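Local coordinates for protein 4-hydroxy-tetrahydrodipicolinate synthase (Aquifex aeolicus, PDB 2EHH) that probably catalyses the condensation of pyruvate with aspartate semialdehyde to 4-hydroxy-tetrahydrodipicolinate, a step of lysine biosynthesis, working as a homotetramer built as a dimer of dimers, at residues A[244-249]-A[275-280]; A[190-195]-A[224-229]. One frame throughout, in Å; residues are numbered along the deposited sequence.

Contact 1: A[244-249]-A[275-280]; sequences FIETNP and PENENK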
loop_
_atom_site.group_PDB
_atom_site.type_symbol
_atom_site.label_atom_id
_atom_site.label_comp_id
_atom_site.label_asym_id
_atom_site.label_seq_id
_atom_site.Cartn_x
_atom_site.Cartn_y
_atom_site.Cartn_z
ATOM N N PHE A 244 20.375 0.699 6.137
ATOM C CA PHE A 244 18.995 1.165 6.169
ATOM C C PHE A 244 18.214 0.615 7.359
ATOM O O PHE A 244 16.983 0.600 7.344
ATOM C CB PHE A 244 18.300 0.801 4.856
ATOM C CG PHE A 244 18.829 1.563 3.683
ATOM C CD1 PHE A 244 18.278 2.791 3.329
ATOM C CD2 PHE A 244 19.932 1.094 2.977
ATOM C CE1 PHE A 244 18.823 3.541 2.293
ATOM C CE2 PHE A 244 20.485 1.839 1.940
ATOM C CZ PHE A 244 19.931 3.064 1.598
ATOM N N ILE A 245 18.931 0.178 8.392
ATOM C CA ILE A 245 18.292 -0.359 9.592
ATOM C C ILE A 245 17.508 0.775 10.255
ATOM O O ILE A 245 16.569 0.548 11.015
ATOM C CB ILE A 245 19.343 -0.950 10.556
ATOM C CG1 ILE A 245 18.645 -1.667 11.712
ATOM C CG2 ILE A 245 20.272 0.145 11.058
ATOM C CD1 ILE A 245 19.582 -2.548 12.525
ATOM N N GLU A 246 17.917 2.001 9.948
ATOM C CA GLU A 246 17.250 3.205 10.419
ATOM C C GLU A 246 17.277 4.146 9.221
ATOM O O GLU A 246 18.094 3.975 8.321
ATOM C CB GLU A 246 17.977 3.822 11.624
ATOM C CG GLU A 246 17.542 3.220 12.966
ATOM C CD GLU A 246 18.124 3.950 14.168
ATOM O OE1 GLU A 246 18.221 5.196 14.116
ATOM O OE2 GLU A 246 18.464 3.281 15.171
ATOM N N THR A 247 16.379 5.123 9.198
ATOM C CA THR A 247 16.294 6.063 8.086
ATOM C C THR A 247 17.639 6.615 7.595
ATOM O O THR A 247 18.404 7.198 8.369
ATOM C CB THR A 247 15.391 7.263 8.456
ATOM O OG1 THR A 247 14.085 6.787 8.812
ATOM C CG2 THR A 247 15.272 8.235 7.286
ATOM N N ASN A 248 17.920 6.427 6.308
ATOM C CA ASN A 248 19.147 6.957 5.705
ATOM C C ASN A 248 19.029 8.480 5.834
ATOM O O ASN A 248 17.954 9.039 5.605
ATOM C CB ASN A 248 19.216 6.546 4.227
ATOM C CG ASN A 248 20.314 7.274 3.460
ATOM O OD1 ASN A 248 20.044 7.995 2.495
ATOM N ND2 ASN A 248 21.555 7.078 3.876
ATOM N N PRO A 249 20.141 9.186 6.117
ATOM C CA PRO A 249 21.525 8.766 6.342
ATOM C C PRO A 249 21.965 8.493 7.780
ATOM O O PRO A 249 23.156 8.590 8.084
ATOM C CB PRO A 249 22.303 9.926 5.751
ATOM C CG PRO A 249 21.517 11.093 6.298
ATOM C CD PRO A 249 20.053 10.659 6.104
ATOM N N PRO A 275 21.198 2.433 20.618
ATOM C CA PRO A 275 22.400 1.653 20.924
ATOM C C PRO A 275 22.394 0.257 20.308
ATOM O O PRO A 275 23.407 -0.194 19.777
ATOM C CB PRO A 275 22.428 1.637 22.458
ATOM C CG PRO A 275 21.000 1.930 22.856
ATOM C CD PRO A 275 20.585 2.961 21.845
ATOM N N GLU A 276 21.249 -0.417 20.364
ATOM C CA GLU A 276 21.128 -1.761 19.804
ATOM C C GLU A 276 21.451 -1.764 18.308
ATOM O O GLU A 276 22.251 -2.573 17.840
ATOM C CB GLU A 276 19.711 -2.297 20.027
ATOM C CG GLU A 276 19.322 -2.417 21.497
ATOM C CD GLU A 276 17.814 -2.470 21.707
ATOM O OE1 GLU A 276 17.113 -1.532 21.254
ATOM O OE2 GLU A 276 17.331 -3.443 22.329
ATOM N N ASN A 277 20.832 -0.853 17.563
ATOM C CA ASN A 277 21.068 -0.769 16.126
ATOM C C ASN A 277 22.495 -0.335 15.807
ATOM O O ASN A 277 23.120 -0.858 14.884
ATOM C CB ASN A 277 20.067 0.194 15.484
ATOM C CG ASN A 277 18.686 -0.421 15.325
ATOM O OD1 ASN A 277 17.690 0.287 15.180
ATOM N ND2 ASN A 277 18.626 -1.748 15.331
ATOM N N GLU A 278 23.015 0.621 16.568
ATOM C CA GLU A 278 24.373 1.079 16.331
ATOM C C GLU A 278 25.367 -0.067 16.513
ATOM O O GLU A 278 26.373 -0.133 15.813
ATOM C CB GLU A 278 24.725 2.240 17.264
ATOM C CG GLU A 278 26.166 2.712 17.134
ATOM C CD GLU A 278 26.356 4.164 17.542
ATOM O OE1 GLU A 278 27.481 4.507 17.968
ATOM O OE2 GLU A 278 25.398 4.966 17.424
ATOM N N ASN A 279 25.084 -0.971 17.449
ATOM C CA ASN A 279 25.973 -2.109 17.684
ATOM C C ASN A 279 25.871 -3.116 16.544
ATOM O O ASN A 279 26.855 -3.763 16.185
ATOM C CB ASN A 279 25.645 -2.796 19.016
ATOM C CG ASN A 279 26.261 -2.086 20.208
ATOM O OD1 ASN A 279 27.444 -1.738 20.192
ATOM N ND2 ASN A 279 25.468 -1.881 21.254
ATOM N N LYS A 280 24.675 -3.254 15.981
ATOM C CA LYS A 280 24.466 -4.169 14.865
ATOM C C LYS A 280 25.312 -3.653 13.702
ATOM O O LYS A 280 25.977 -4.420 13.005
ATOM C CB LYS A 280 22.990 -4.191 14.467
ATOM C CG LYS A 280 22.641 -5.200 13.381
ATOM C CD LYS A 280 22.700 -6.636 13.901
ATOM C CE LYS A 280 22.363 -7.640 12.800
ATOM N NZ LYS A 280 23.255 -7.480 11.615
#
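Asn277, in the first turn of helix 275-287, sets its side chain against Ile245 and Glu246 of the loop that follows helix 226-242. The tight part is here. Ile245 reaches out with CG1 anti to its own backbone N (chi1 -173°), and beyond it the extended chain carries CD1 to within 3.6 Å of Asn277 CG. Glu246 comes to the same residue, its OE2 lying 3.5 Å from Asn277 CB. That carboxylate oxygen is anchored by a hydrogen bond from the backbone N of Ser274, just ahead of the helix, so the acid is held beside the helix start. Thr110 of the second subunit also packs on Glu246.

The looser side is at Lys280, one turn on. Its CG stands 4.1 Å from Ile245 CD1, while the rest of the bent chain carries its ammonium off from the loop. The residues that touch lie at the surface and none is fully buried. Met273, in the preceding loop, packs on both Ile245 and Glu246. The contact thus ties the linker after helix 226-242 to the start of helix 275-287, outside the strands of the TIM barrel, and helix 250-258 adjoins both, touched by Glu246 at Pro251 and by Glu278 at Thr254, Trp257 and Met258.

Contact 2: A[190-195]-A[224-229]; sequences LTLPMM and GDFRRA
Leu192 and Phe226 make the apolar centre of this buried contact between the short helix 191-196 and the start of helix 226-242. They point oppositely and pass flank to flank. Leu192 CG sits in the plane of the phenyl ring, at its edge, and the CD2 methyl is 3.9 Å from Phe226 CD1. The other branch goes elsewhere: CD1 turns to Ala229, approaching its CB at 3.8 Å and its carbonyl carbon C at 3.6 Å. Placing CG anti to the backbone N (chi1 -172°) lets the forked end of Leu192 serve both residues, one methyl for the ring and one for the next turn of the helix.

The ring also meets backbone. Phe226 CE1 lies 3.7 Å from Leu192 O, and CZ is 4.0 Å from Met195 C, so the far end of the ring touches main-chain atoms of both residues.

Polar interactions stay within 224-229, where they close one helix and open the next, just before Phe226. Gly224, at positive phi, ends helix 211-223 in a Schellman motif. Asp225 then N-caps the next helix: its OD1 accepts from Arg228 N at 3.1 Å, the donor standing 59° out of the carboxylate plane, and more weakly from Arg227 N.

Phe226 meets its counterpart Phe226 of the third subunit edge-to-face, and Pro193 packs on Pro193 of that same subunit, which places the contact at a subunit interface. Within the chain, Met195 rests on Ile218 and Leu222 of helix 211-223, Met194 on Met167 and Ile170 of helix 167-177, and Leu192 also touches Arg230 and His233 farther along helix 226-242.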
loop_
_atom_site.group_PDB
_atom_site.type_symbol
_atom_site.label_atom_id
_atom_site.label_comp_id
_atom_site.label_asym_id
_atom_site.label_seq_id
_atom_site.Cartn_x
_atom_site.Cartn_y
_atom_site.Cartn_z
ATOM N N LEU A 190 19.433 -2.701 -5.452
ATOM C CA LEU A 190 18.799 -2.881 -6.758
ATOM C C LEU A 190 19.681 -2.535 -7.954
ATOM O O LEU A 190 19.250 -2.641 -9.102
ATOM C CB LEU A 190 17.515 -2.048 -6.818
ATOM C CG LEU A 190 16.537 -2.339 -5.676
ATOM C CD1 LEU A 190 15.336 -1.405 -5.756
ATOM C CD2 LEU A 190 16.104 -3.799 -5.747
ATOM N N THR A 191 20.911 -2.121 -7.691
ATOM C CA THR A 191 21.822 -1.757 -8.767
ATOM C C THR A 191 22.018 -2.883 -9.783
ATOM O O THR A 191 21.917 -2.658 -10.988
ATOM C CB THR A 191 23.184 -1.340 -8.199
ATOM O OG1 THR A 191 23.003 -0.194 -7.355
ATOM C CG2 THR A 191 24.153 -0.984 -9.326
ATOM N N LEU A 192 22.283 -4.093 -9.301
ATOM C CA LEU A 192 22.506 -5.222 -10.203
ATOM C C LEU A 192 21.311 -5.476 -11.126
ATOM O O LEU A 192 21.452 -5.443 -12.350
ATOM C CB LEU A 192 22.857 -6.484 -9.403
ATOM C CG LEU A 192 23.314 -7.707 -10.210
ATOM C CD1 LEU A 192 24.131 -8.636 -9.315
ATOM C CD2 LEU A 192 22.103 -8.428 -10.797
ATOM N N PRO A 193 20.116 -5.725 -10.561
ATOM C CA PRO A 193 18.979 -5.963 -11.458
ATOM C C PRO A 193 18.656 -4.777 -12.373
ATOM O O PRO A 193 18.264 -4.961 -13.523
ATOM C CB PRO A 193 17.833 -6.316 -10.498
ATOM C CG PRO A 193 18.232 -5.633 -9.195
ATOM C CD PRO A 193 19.725 -5.880 -9.147
ATOM N N MET A 194 18.824 -3.554 -11.879
ATOM C CA MET A 194 18.538 -2.393 -12.713
ATOM C C MET A 194 19.542 -2.278 -13.860
ATOM O O MET A 194 19.175 -1.924 -14.982
ATOM C CB MET A 194 18.562 -1.105 -11.889
ATOM C CG MET A 194 17.308 -0.879 -11.069
ATOM S SD MET A 194 17.144 0.850 -10.612
ATOM C CE MET A 194 15.848 0.716 -9.309
ATOM N N MET A 195 20.808 -2.569 -13.587
ATOM C CA MET A 195 21.807 -2.483 -14.648
ATOM C C MET A 195 21.641 -3.624 -15.651
ATOM O O MET A 195 21.947 -3.473 -16.834
ATOM C CB MET A 195 23.214 -2.441 -14.053
ATOM C CG MET A 195 23.504 -1.099 -13.382
ATOM S SD MET A 195 25.177 -0.910 -12.756
ATOM C CE MET A 195 26.052 -0.514 -14.296
ATOM N N GLY A 224 29.083 -6.485 -18.416
ATOM C CA GLY A 224 28.146 -7.545 -18.743
ATOM C C GLY A 224 28.446 -8.855 -18.036
ATOM O O GLY A 224 27.847 -9.885 -18.346
ATOM N N ASP A 225 29.376 -8.815 -17.086
ATOM C CA ASP A 225 29.756 -9.999 -16.328
ATOM C C ASP A 225 28.923 -10.062 -15.054
ATOM O O ASP A 225 29.366 -9.634 -13.983
ATOM C CB ASP A 225 31.242 -9.931 -15.970
ATOM C CG ASP A 225 31.739 -11.195 -15.295
ATOM O OD1 ASP A 225 30.908 -12.052 -14.932
ATOM O OD2 ASP A 225 32.965 -11.325 -15.120
ATOM N N PHE A 226 27.715 -10.605 -15.162
ATOM C CA PHE A 226 26.844 -10.675 -14.000
ATOM C C PHE A 226 27.162 -11.802 -13.034
ATOM O O PHE A 226 26.623 -11.842 -11.932
ATOM C CB PHE A 226 25.383 -10.690 -14.450
ATOM C CG PHE A 226 24.900 -9.338 -14.891
ATOM C CD1 PHE A 226 24.475 -8.398 -13.952
ATOM C CD2 PHE A 226 24.967 -8.961 -16.230
ATOM C CE1 PHE A 226 24.130 -7.102 -14.338
ATOM C CE2 PHE A 226 24.625 -7.668 -16.628
ATOM C CZ PHE A 226 24.206 -6.735 -15.677
ATOM N N ARG A 227 28.047 -12.712 -13.431
ATOM C CA ARG A 227 28.451 -13.778 -12.522
ATOM C C ARG A 227 29.310 -13.076 -11.474
ATOM O O ARG A 227 29.203 -13.337 -10.278
ATOM C CB ARG A 227 29.298 -14.833 -13.236
ATOM C CG ARG A 227 30.033 -15.761 -12.272
ATOM C CD ARG A 227 31.032 -16.657 -12.994
ATOM N NE ARG A 227 30.373 -17.677 -13.802
ATOM C CZ ARG A 227 29.646 -18.673 -13.301
ATOM N NH1 ARG A 227 29.484 -18.785 -11.988
ATOM N NH2 ARG A 227 29.086 -19.562 -14.112
ATOM N N ARG A 228 30.171 -12.181 -11.944
ATOM C CA ARG A 228 31.042 -11.427 -11.054
ATOM C C ARG A 228 30.209 -10.393 -10.296
ATOM O O ARG A 228 30.450 -10.136 -9.120
ATOM C CB ARG A 228 32.146 -10.736 -11.860
ATOM C CG ARG A 228 33.027 -9.792 -11.053
ATOM C CD ARG A 228 33.698 -10.484 -9.872
ATOM N NE ARG A 228 34.585 -9.565 -9.159
ATOM C CZ ARG A 228 35.048 -9.767 -7.929
ATOM N NH1 ARG A 228 34.712 -10.863 -7.261
ATOM N NH2 ARG A 228 35.836 -8.866 -7.360
ATOM N N ALA A 229 29.231 -9.804 -10.977
ATOM C CA ALA A 229 28.361 -8.811 -10.354
ATOM C C ALA A 229 27.630 -9.448 -9.171
ATOM O O ALA A 229 27.576 -8.878 -8.082
ATOM C CB ALA A 229 27.361 -8.277 -11.373
#

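Overall arrangement
Helix 226-242 connects the two contacts: its start packs in contact 2, and the loop leaving its far end enters contact 1. Their centres are 27 Å apart and their nearest atoms about 9 Å, without touching. Each centre lies 19 Å from the centre of the chain. Contact 2 is buried and borders the third subunit; contact 1 is at the surface and meets the second, so the two look toward different partners in the tetramer. Neither contact contains a predicted active-site residue. The Met195 side chain is about 11 Å from that of Ile203, a predicted pyruvate-binding residue, while Asn248, in the loop of contact 1, hydrogen-bonds Thr44, another predicted pyruvate ligand.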